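Local coordinates for DNA repair protein RAD7 (Saccharomyces cerevisiae, PDB 5ZB2) that takes part in global genome nucleotide excision repair, removing damage from nontranscribed DNA as a component of the global genome repair complex, and binds Elongin-C (Elc1), at residues 28-42 against 66-78. Residues are numbered along the deposited sequence; the frame is centred on the assembly and turned at random.
Sequences DESSKLVFNKLRDVL and HTLQLFLKTDLKR. With 9FO (3,6,9,12,15,18,21,24,27,30,33,36,39,42,45,48,51,54,57-nonadecaoxanonapentacontane-1,59-diol), chain K.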
loop_
_atom_site.group_PDB
_atom_site.type_symbol
_atom_site.label_atom_id
_atom_site.label_comp_id
_atom_site.label_asym_id
_atom_site.label_seq_id
_atom_site.Cartn_x
_atom_site.Cartn_y
_atom_site.Cartn_z
ATOM N N ASP A 28 -11.584 9.747 -8.781
ATOM C CA ASP A 28 -10.775 10.693 -8.025
ATOM C C ASP A 28 -11.620 11.864 -7.535
ATOM O O ASP A 28 -11.435 12.345 -6.411
ATOM C CB ASP A 28 -9.611 11.189 -8.882
ATOM C CG ASP A 28 -8.603 11.994 -8.087
ATOM O OD1 ASP A 28 -7.672 11.389 -7.513
ATOM O OD2 ASP A 28 -8.741 13.233 -8.034
ATOM N N GLU A 29 -12.564 12.325 -8.357
ATOM C CA GLU A 29 -13.447 13.408 -7.933
ATOM C C GLU A 29 -14.408 12.933 -6.853
ATOM O O GLU A 29 -14.617 13.623 -5.850
ATOM C CB GLU A 29 -14.218 13.965 -9.130
ATOM C CG GLU A 29 -13.334 14.465 -10.262
ATOM C CD GLU A 29 -12.240 15.398 -9.781
ATOM O OE1 GLU A 29 -12.467 16.122 -8.789
ATOM O OE2 GLU A 29 -11.150 15.399 -10.390
ATOM N N SER A 30 -15.010 11.757 -7.040
ATOM C CA SER A 30 -15.858 11.208 -5.988
ATOM C C SER A 30 -15.095 11.080 -4.678
ATOM O O SER A 30 -15.684 11.222 -3.601
ATOM C CB SER A 30 -16.417 9.852 -6.406
ATOM O OG SER A 30 -17.109 9.250 -5.324
ATOM N N SER A 31 -13.789 10.814 -4.747
ATOM C CA SER A 31 -12.977 10.788 -3.535
ATOM C C SER A 31 -12.904 12.171 -2.900
ATOM O O SER A 31 -12.973 12.304 -1.673
ATOM C CB SER A 31 -11.575 10.272 -3.856
ATOM O OG SER A 31 -11.631 8.998 -4.475
ATOM N N LYS A 32 -12.767 13.212 -3.724
ATOM C CA LYS A 32 -12.721 14.576 -3.210
ATOM C C LYS A 32 -13.949 14.880 -2.360
ATOM O O LYS A 32 -13.837 15.409 -1.248
ATOM C CB LYS A 32 -12.609 15.559 -4.379
ATOM C CG LYS A 32 -12.493 17.022 -3.981
ATOM C CD LYS A 32 -12.374 17.908 -5.214
ATOM C CE LYS A 32 -12.315 19.382 -4.849
ATOM N NZ LYS A 32 -12.186 20.250 -6.054
ATOM N N LEU A 33 -15.135 14.539 -2.867
ATOM C CA LEU A 33 -16.363 14.812 -2.129
ATOM C C LEU A 33 -16.401 14.052 -0.807
ATOM O O LEU A 33 -16.847 14.590 0.213
ATOM C CB LEU A 33 -17.577 14.450 -2.984
ATOM C CG LEU A 33 -17.656 15.137 -4.349
ATOM C CD1 LEU A 33 -18.798 14.552 -5.167
ATOM C CD2 LEU A 33 -17.822 16.641 -4.186
ATOM N N VAL A 34 -15.936 12.800 -0.803
ATOM C CA VAL A 34 -16.008 11.991 0.411
ATOM C C VAL A 34 -15.084 12.552 1.485
ATOM O O VAL A 34 -15.394 12.492 2.681
ATOM C CB VAL A 34 -15.681 10.520 0.096
ATOM C CG1 VAL A 34 -15.747 9.670 1.356
ATOM C CG2 VAL A 34 -16.649 9.974 -0.932
ATOM N N PHE A 35 -13.931 13.094 1.083
ATOM C CA PHE A 35 -13.020 13.677 2.063
ATOM C C PHE A 35 -13.536 15.023 2.557
ATOM O O PHE A 35 -13.377 15.359 3.736
ATOM C CB PHE A 35 -11.615 13.811 1.470
ATOM C CG PHE A 35 -10.891 12.499 1.326
ATOM C CD1 PHE A 35 -10.514 11.775 2.448
ATOM C CD2 PHE A 35 -10.586 11.990 0.075
ATOM C CE1 PHE A 35 -9.849 10.564 2.324
ATOM C CE2 PHE A 35 -9.919 10.779 -0.057
ATOM C CZ PHE A 35 -9.551 10.067 1.070
ATOM N N ASN A 36 -14.167 15.803 1.674
ATOM C CA ASN A 36 -14.830 17.026 2.118
ATOM C C ASN A 36 -15.926 16.713 3.130
ATOM O O ASN A 36 -16.115 17.452 4.102
ATOM C CB ASN A 36 -15.417 17.778 0.923
ATOM C CG ASN A 36 -14.354 18.427 0.057
ATOM O OD1 ASN A 36 -13.234 18.676 0.503
ATOM N ND2 ASN A 36 -14.709 18.715 -1.189
ATOM N N LYS A 37 -16.656 15.618 2.917
ATOM C CA LYS A 37 -17.705 15.230 3.855
ATOM C C LYS A 37 -17.143 15.046 5.258
ATOM O O LYS A 37 -17.704 15.552 6.236
ATOM C CB LYS A 37 -18.391 13.950 3.374
ATOM C CG LYS A 37 -19.538 13.467 4.261
ATOM C CD LYS A 37 -20.688 14.462 4.304
ATOM C CE LYS A 37 -21.853 13.930 5.130
ATOM N NZ LYS A 37 -22.987 14.897 5.189
ATOM N N LEU A 38 -16.024 14.327 5.377
ATOM C CA LEU A 38 -15.405 14.135 6.687
ATOM C C LEU A 38 -15.071 15.473 7.337
ATOM O O LEU A 38 -15.383 15.704 8.511
ATOM C CB LEU A 38 -14.147 13.275 6.553
ATOM C CG LEU A 38 -13.312 13.090 7.822
ATOM C CD1 LEU A 38 -14.138 12.465 8.924
ATOM C CD2 LEU A 38 -12.080 12.244 7.532
ATOM N N ARG A 39 -14.430 16.370 6.585
ATOM C CA ARG A 39 -14.071 17.672 7.138
ATOM C C ARG A 39 -15.312 18.489 7.480
ATOM O O ARG A 39 -15.360 19.149 8.525
ATOM C CB ARG A 39 -13.184 18.434 6.155
ATOM C CG ARG A 39 -11.772 17.878 6.041
ATOM C CD ARG A 39 -10.931 18.693 5.067
ATOM N NE ARG A 39 -11.273 18.419 3.673
ATOM C CZ ARG A 39 -10.663 17.521 2.902
ATOM N NH1 ARG A 39 -9.663 16.786 3.373
ATOM N NH2 ARG A 39 -11.055 17.356 1.647
ATOM N N ASP A 40 -16.327 18.459 6.614
ATOM C CA ASP A 40 -17.535 19.235 6.873
ATOM C C ASP A 40 -18.293 18.690 8.077
ATOM O O ASP A 40 -18.860 19.460 8.860
ATOM C CB ASP A 40 -18.428 19.244 5.633
ATOM C CG ASP A 40 -17.818 20.019 4.477
ATOM O OD1 ASP A 40 -17.035 20.959 4.732
ATOM O OD2 ASP A 40 -18.124 19.690 3.312
ATOM N N VAL A 41 -18.307 17.365 8.248
ATOM C CA VAL A 41 -19.020 16.761 9.373
ATOM C C VAL A 41 -18.418 17.203 10.697
ATOM O O VAL A 41 -19.129 17.320 11.703
ATOM C CB VAL A 41 -19.021 15.223 9.239
ATOM C CG1 VAL A 41 -19.418 14.554 10.551
ATOM C CG2 VAL A 41 -19.972 14.791 8.133
ATOM N N LEU A 42 -17.110 17.444 10.733
ATOM C CA LEU A 42 -16.445 17.886 11.950
ATOM C C LEU A 42 -16.497 19.398 12.125
ATOM O O LEU A 42 -15.792 19.936 12.985
ATOM C CB LEU A 42 -14.991 17.410 11.957
ATOM C CG LEU A 42 -14.784 15.895 11.869
ATOM C CD1 LEU A 42 -13.305 15.576 11.745
ATOM C CD2 LEU A 42 -15.385 15.185 13.078
ATOM N N HIS A 66 -4.786 7.088 10.273
ATOM C CA HIS A 66 -6.213 7.322 10.462
ATOM C C HIS A 66 -6.541 8.805 10.309
ATOM O O HIS A 66 -7.347 9.194 9.455
ATOM C CB HIS A 66 -6.625 6.797 11.843
ATOM C CG HIS A 66 -8.105 6.693 12.051
ATOM N ND1 HIS A 66 -8.917 5.910 11.259
ATOM C CD2 HIS A 66 -8.912 7.247 12.988
ATOM C CE1 HIS A 66 -10.164 6.002 11.687
ATOM N NE2 HIS A 66 -10.189 6.808 12.734
ATOM N N THR A 67 -5.906 9.654 11.121
ATOM C CA THR A 67 -6.157 11.088 11.058
ATOM C C THR A 67 -5.592 11.724 9.797
ATOM O O THR A 67 -6.033 12.815 9.417
ATOM C CB THR A 67 -5.567 11.780 12.290
ATOM O OG1 THR A 67 -4.174 11.468 12.398
ATOM C CG2 THR A 67 -6.280 11.324 13.546
ATOM N N LEU A 68 -4.626 11.072 9.146
ATOM C CA LEU A 68 -4.088 11.583 7.890
ATOM C C LEU A 68 -5.188 11.884 6.883
ATOM O O LEU A 68 -5.015 12.743 6.012
ATOM C CB LEU A 68 -3.104 10.569 7.299
ATOM C CG LEU A 68 -2.553 10.872 5.902
ATOM C CD1 LEU A 68 -1.720 12.147 5.922
ATOM C CD2 LEU A 68 -1.737 9.696 5.390
ATOM N N GLN A 69 -6.320 11.187 6.982
ATOM C CA GLN A 69 -7.386 11.344 6.002
ATOM C C GLN A 69 -8.018 12.725 6.049
ATOM O O GLN A 69 -8.679 13.119 5.082
ATOM C CB GLN A 69 -8.448 10.265 6.224
ATOM C CG GLN A 69 -7.931 8.860 5.957
ATOM C CD GLN A 69 -8.965 7.798 6.239
ATOM O OE1 GLN A 69 -9.545 7.217 5.322
ATOM N NE2 GLN A 69 -9.207 7.540 7.515
ATOM N N LEU A 70 -7.828 13.466 7.144
ATOM C CA LEU A 70 -8.306 14.842 7.225
ATOM C C LEU A 70 -7.623 15.751 6.209
ATOM O O LEU A 70 -8.164 16.813 5.873
ATOM C CB LEU A 70 -8.072 15.384 8.640
ATOM C CG LEU A 70 -8.740 14.590 9.768
ATOM C CD1 LEU A 70 -8.098 14.892 11.116
ATOM C CD2 LEU A 70 -10.231 14.887 9.807
ATOM N N PHE A 71 -6.453 15.360 5.708
ATOM C CA PHE A 71 -5.635 16.215 4.860
ATOM C C PHE A 71 -5.640 15.785 3.398
ATOM O O PHE A 71 -4.845 16.305 2.609
ATOM C CB PHE A 71 -4.198 16.236 5.386
ATOM C CG PHE A 71 -4.086 16.637 6.826
ATOM C CD1 PHE A 71 -4.208 15.694 7.832
ATOM C CD2 PHE A 71 -3.854 17.955 7.175
ATOM C CE1 PHE A 71 -4.106 16.061 9.158
ATOM C CE2 PHE A 71 -3.751 18.326 8.501
ATOM C CZ PHE A 71 -3.876 17.380 9.491
ATOM N N LEU A 72 -6.514 14.859 3.012
ATOM C CA LEU A 72 -6.484 14.286 1.674
ATOM C C LEU A 72 -7.481 14.980 0.751
ATOM O O LEU A 72 -8.545 15.437 1.177
ATOM C CB LEU A 72 -6.781 12.784 1.719
ATOM C CG LEU A 72 -5.790 11.910 2.494
ATOM C CD1 LEU A 72 -6.213 10.448 2.433
ATOM C CD2 LEU A 72 -4.371 12.068 1.971
ATOM N N LYS A 73 -7.120 15.042 -0.531
ATOM C CA LYS A 73 -7.951 15.645 -1.571
ATOM C C LYS A 73 -8.315 17.092 -1.228
ATOM O O LYS A 73 -9.484 17.478 -1.184
ATOM C CB LYS A 73 -9.208 14.803 -1.814
ATOM C CG LYS A 73 -8.951 13.453 -2.488
ATOM C CD LYS A 73 -8.164 13.580 -3.795
ATOM C CE LYS A 73 -8.808 14.550 -4.778
ATOM N NZ LYS A 73 -7.979 14.728 -6.006
ATOM N N THR A 74 -7.279 17.892 -0.990
ATOM C CA THR A 74 -7.407 19.333 -0.830
ATOM C C THR A 74 -6.573 20.023 -1.902
ATOM O O THR A 74 -5.762 19.396 -2.588
ATOM C CB THR A 74 -6.954 19.792 0.564
ATOM O OG1 THR A 74 -5.523 19.812 0.629
ATOM C CG2 THR A 74 -7.494 18.860 1.646
ATOM N N ASP A 75 -6.781 21.330 -2.053
ATOM C CA ASP A 75 -5.969 22.135 -2.956
ATOM C C ASP A 75 -4.794 22.798 -2.244
ATOM O O ASP A 75 -4.249 23.787 -2.746
ATOM C CB ASP A 75 -6.836 23.188 -3.657
ATOM C CG ASP A 75 -7.518 24.128 -2.685
ATOM O OD1 ASP A 75 -7.868 23.683 -1.577
ATOM O OD2 ASP A 75 -7.711 25.312 -3.035
ATOM N N LEU A 76 -4.397 22.272 -1.089
ATOM C CA LEU A 76 -3.285 22.839 -0.339
ATOM C C LEU A 76 -1.981 22.664 -1.110
ATOM O O LEU A 76 -1.768 21.654 -1.787
ATOM C CB LEU A 76 -3.192 22.170 1.033
ATOM C CG LEU A 76 -2.179 22.724 2.036
ATOM C CD1 LEU A 76 -2.481 24.171 2.386
ATOM C CD2 LEU A 76 -2.169 21.866 3.289
ATOM N N LYS A 77 -1.104 23.661 -1.009
ATOM C CA LYS A 77 0.171 23.659 -1.721
ATOM C C LYS A 77 1.369 23.444 -0.812
ATOM O O LYS A 77 2.330 22.787 -1.214
ATOM C CB LYS A 77 0.345 24.977 -2.483
ATOM C CG LYS A 77 -0.651 25.161 -3.622
ATOM C CD LYS A 77 -0.933 26.628 -3.903
ATOM C CE LYS A 77 0.295 27.359 -4.420
ATOM N NZ LYS A 77 0.704 26.882 -5.770
ATOM N N ARG A 78 1.336 23.978 0.406
ATOM C CA ARG A 78 2.431 23.853 1.359
ATOM C C ARG A 78 1.914 23.140 2.600
ATOM O O ARG A 78 1.026 23.651 3.289
ATOM C CB ARG A 78 2.999 25.227 1.720
ATOM C CG ARG A 78 3.484 26.027 0.515
ATOM C CD ARG A 78 3.980 27.405 0.919
ATOM N NE ARG A 78 2.930 28.206 1.545
ATOM C CZ ARG A 78 3.116 29.417 2.062
ATOM N NH1 ARG A 78 4.316 29.982 2.034
ATOM N NH2 ARG A 78 2.098 30.066 2.611
HETATM O OAA 9FO K . -1.252 0.600 -11.747
HETATM C CAB 9FO K . -2.114 1.341 -10.929
HETATM C CAC 9FO K . -3.420 0.572 -10.733
HETATM O OAD 9FO K . -4.433 1.442 -10.315
HETATM C CAE 9FO K . -4.365 1.827 -8.974
HETATM C CAF 9FO K . -5.253 3.051 -8.756
HETATM O OAG 9FO K . -4.744 3.817 -7.703
HETATM C CAH 9FO K . -3.657 4.625 -8.053
HETATM C CAI 9FO K . -2.639 4.582 -6.921
HETATM O OAJ 9FO K . -1.839 3.450 -7.098
HETATM C CAK 9FO K . -1.493 2.792 -5.914
HETATM C CAL 9FO K . -0.944 1.409 -6.252
HETATM O OAM 9FO K . -1.506 0.458 -5.392
HETATM C CAN 9FO K . -1.782 -0.766 -6.006
HETATM C CAO 9FO K . -3.079 -0.649 -6.793
HETATM O OAP 9FO K . -4.013 -1.568 -6.302
HETATM C CAQ 9FO K . -5.299 -1.388 -6.815
HETATM C CAR 9FO K . -5.968 -0.234 -6.082
HETATM O OAS 9FO K . -7.345 -0.249 -6.311
HETATM C CAT 9FO K . -7.922 1.025 -6.381
HETATM C CAU 9FO K . -7.809 1.760 -5.045
HETATM O OAV 9FO K . -7.141 2.972 -5.241
HETATM C CAW 9FO K . -6.839 3.658 -4.061
HETATM C CAX 9FO K . -6.029 4.909 -4.398
HETATM O OAY 9FO K . -4.668 4.686 -4.160
HETATM C CAZ 9FO K . -4.287 4.734 -2.813
HETATM C CBA 9FO K . -2.764 4.747 -2.719
HETATM O OBB 9FO K . -2.310 3.699 -1.913
HETATM C CBC 9FO K . -1.955 2.526 -2.589
HETATM C CBD 9FO K . -1.265 1.590 -1.601
HETATM O OBE 9FO K . -2.235 0.908 -0.867
HETATM C CBF 9FO K . -1.942 0.841 0.496
HETATM C CBG 9FO K . -3.003 0.004 1.201
HETATM O OBH 9FO K . -4.144 -0.071 0.387
HETATM C CBI 9FO K . -5.347 -0.272 1.080
HETATM C CBJ 9FO K . -6.520 0.223 0.236
HETATM O OBK 9FO K . -7.422 0.898 1.072
HETATM C CBL 9FO K . -7.941 2.093 0.554
HETATM C CBM 9FO K . -8.404 2.976 1.709
HETATM O OBN 9FO K . -8.693 4.258 1.232
HETATM C CBO 9FO K . -7.632 5.167 1.313
HETATM C CBP 9FO K . -7.517 5.732 2.729
HETATM O OBQ 9FO K . -6.181 6.092 2.941
HETATM C CBR 9FO K . -5.733 6.076 4.266
HETATM C CBS 9FO K . -4.226 5.847 4.225
HETATM O OBT 9FO K . -3.888 4.865 5.161
HETATM C CBU 9FO K . -2.789 4.076 4.803
HETATM C CBV 9FO K . -2.851 2.770 5.585
HETATM O OBW 9FO K . -3.647 1.866 4.877
HETATM C CBX 9FO K . -3.823 0.636 5.519
HETATM C CBY 9FO K . -4.996 -0.110 4.889
HETATM O OBZ 9FO K . -6.079 0.757 4.707
HETATM C CCA 9FO K . -7.286 0.270 5.226
HETATM C CCB 9FO K . -8.447 1.090 4.669
HETATM O OCC 9FO K . -8.733 2.212 5.456
HETATM C CCD 9FO K . -7.730 3.182 5.558
HETATM C CCE 9FO K . -6.935 2.898 6.830
HETATM O OCF 9FO K . -6.808 4.052 7.611
HETATM C CCG 9FO K . -5.796 3.982 8.578
HETATM C CCH 9FO K . -5.877 2.672 9.365
HETATM O OCI 9FO K . -5.244 2.826 10.605
HETATM O O HOH W 1 -5.560 12.862 -6.262
#
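Arg39, near the C-terminal end of the long helix 8-41, clamps the loop that leads into strand 78-81, the first strand of the leucine-rich repeat solenoid, and so fastens this helix to the N-terminal end of the repeats. Its NH1 and NH2 both point at Leu72 O, a bifurcated end-on grip in which the bond from Arg39 NH1 is the shorter at 2.8 Å. Arg39 NH1 also donates to Leu70 O at 2.9 Å, meeting that carbonyl from above its plane. Within the helix, Asn36 OD1 takes a nearly straight bond (172°) from NH2, and with the carbonyl bonds this fixes the rotation of the flat group. Thr74 CG2 lies over one guanidinium face and Phe35 O over the other. A leucine in place of Arg39 would probably leave the carbonyls of Leu70 and Leu72 without these donors and free the loop to shift from the helix. One turn back, Phe35 takes Leu72 CB squarely over its ring face, a CH-pi contact 3.8 Å from the centroid, while Leu72 CD1 touches CZ. Lys73 CG comes obliquely to the same ring, 3.4 Å from Phe35 CD2. Farther toward the C-terminal end of the helix, Leu38 CD2 and Leu42 CD1 both rest against Leu70 CD2, the Leu70 side chain crossing each at about a right angle. Leu42 also packs on Ser91 of the Elongin-C chain. Lys73, bent at chi2 and chi3 (both -54°), curls back along the helix to Asp28, where Lys73 NZ forms a salt bridge with the syn side of Asp28 OD2 at 2.6 Å and a water links NZ to OD1.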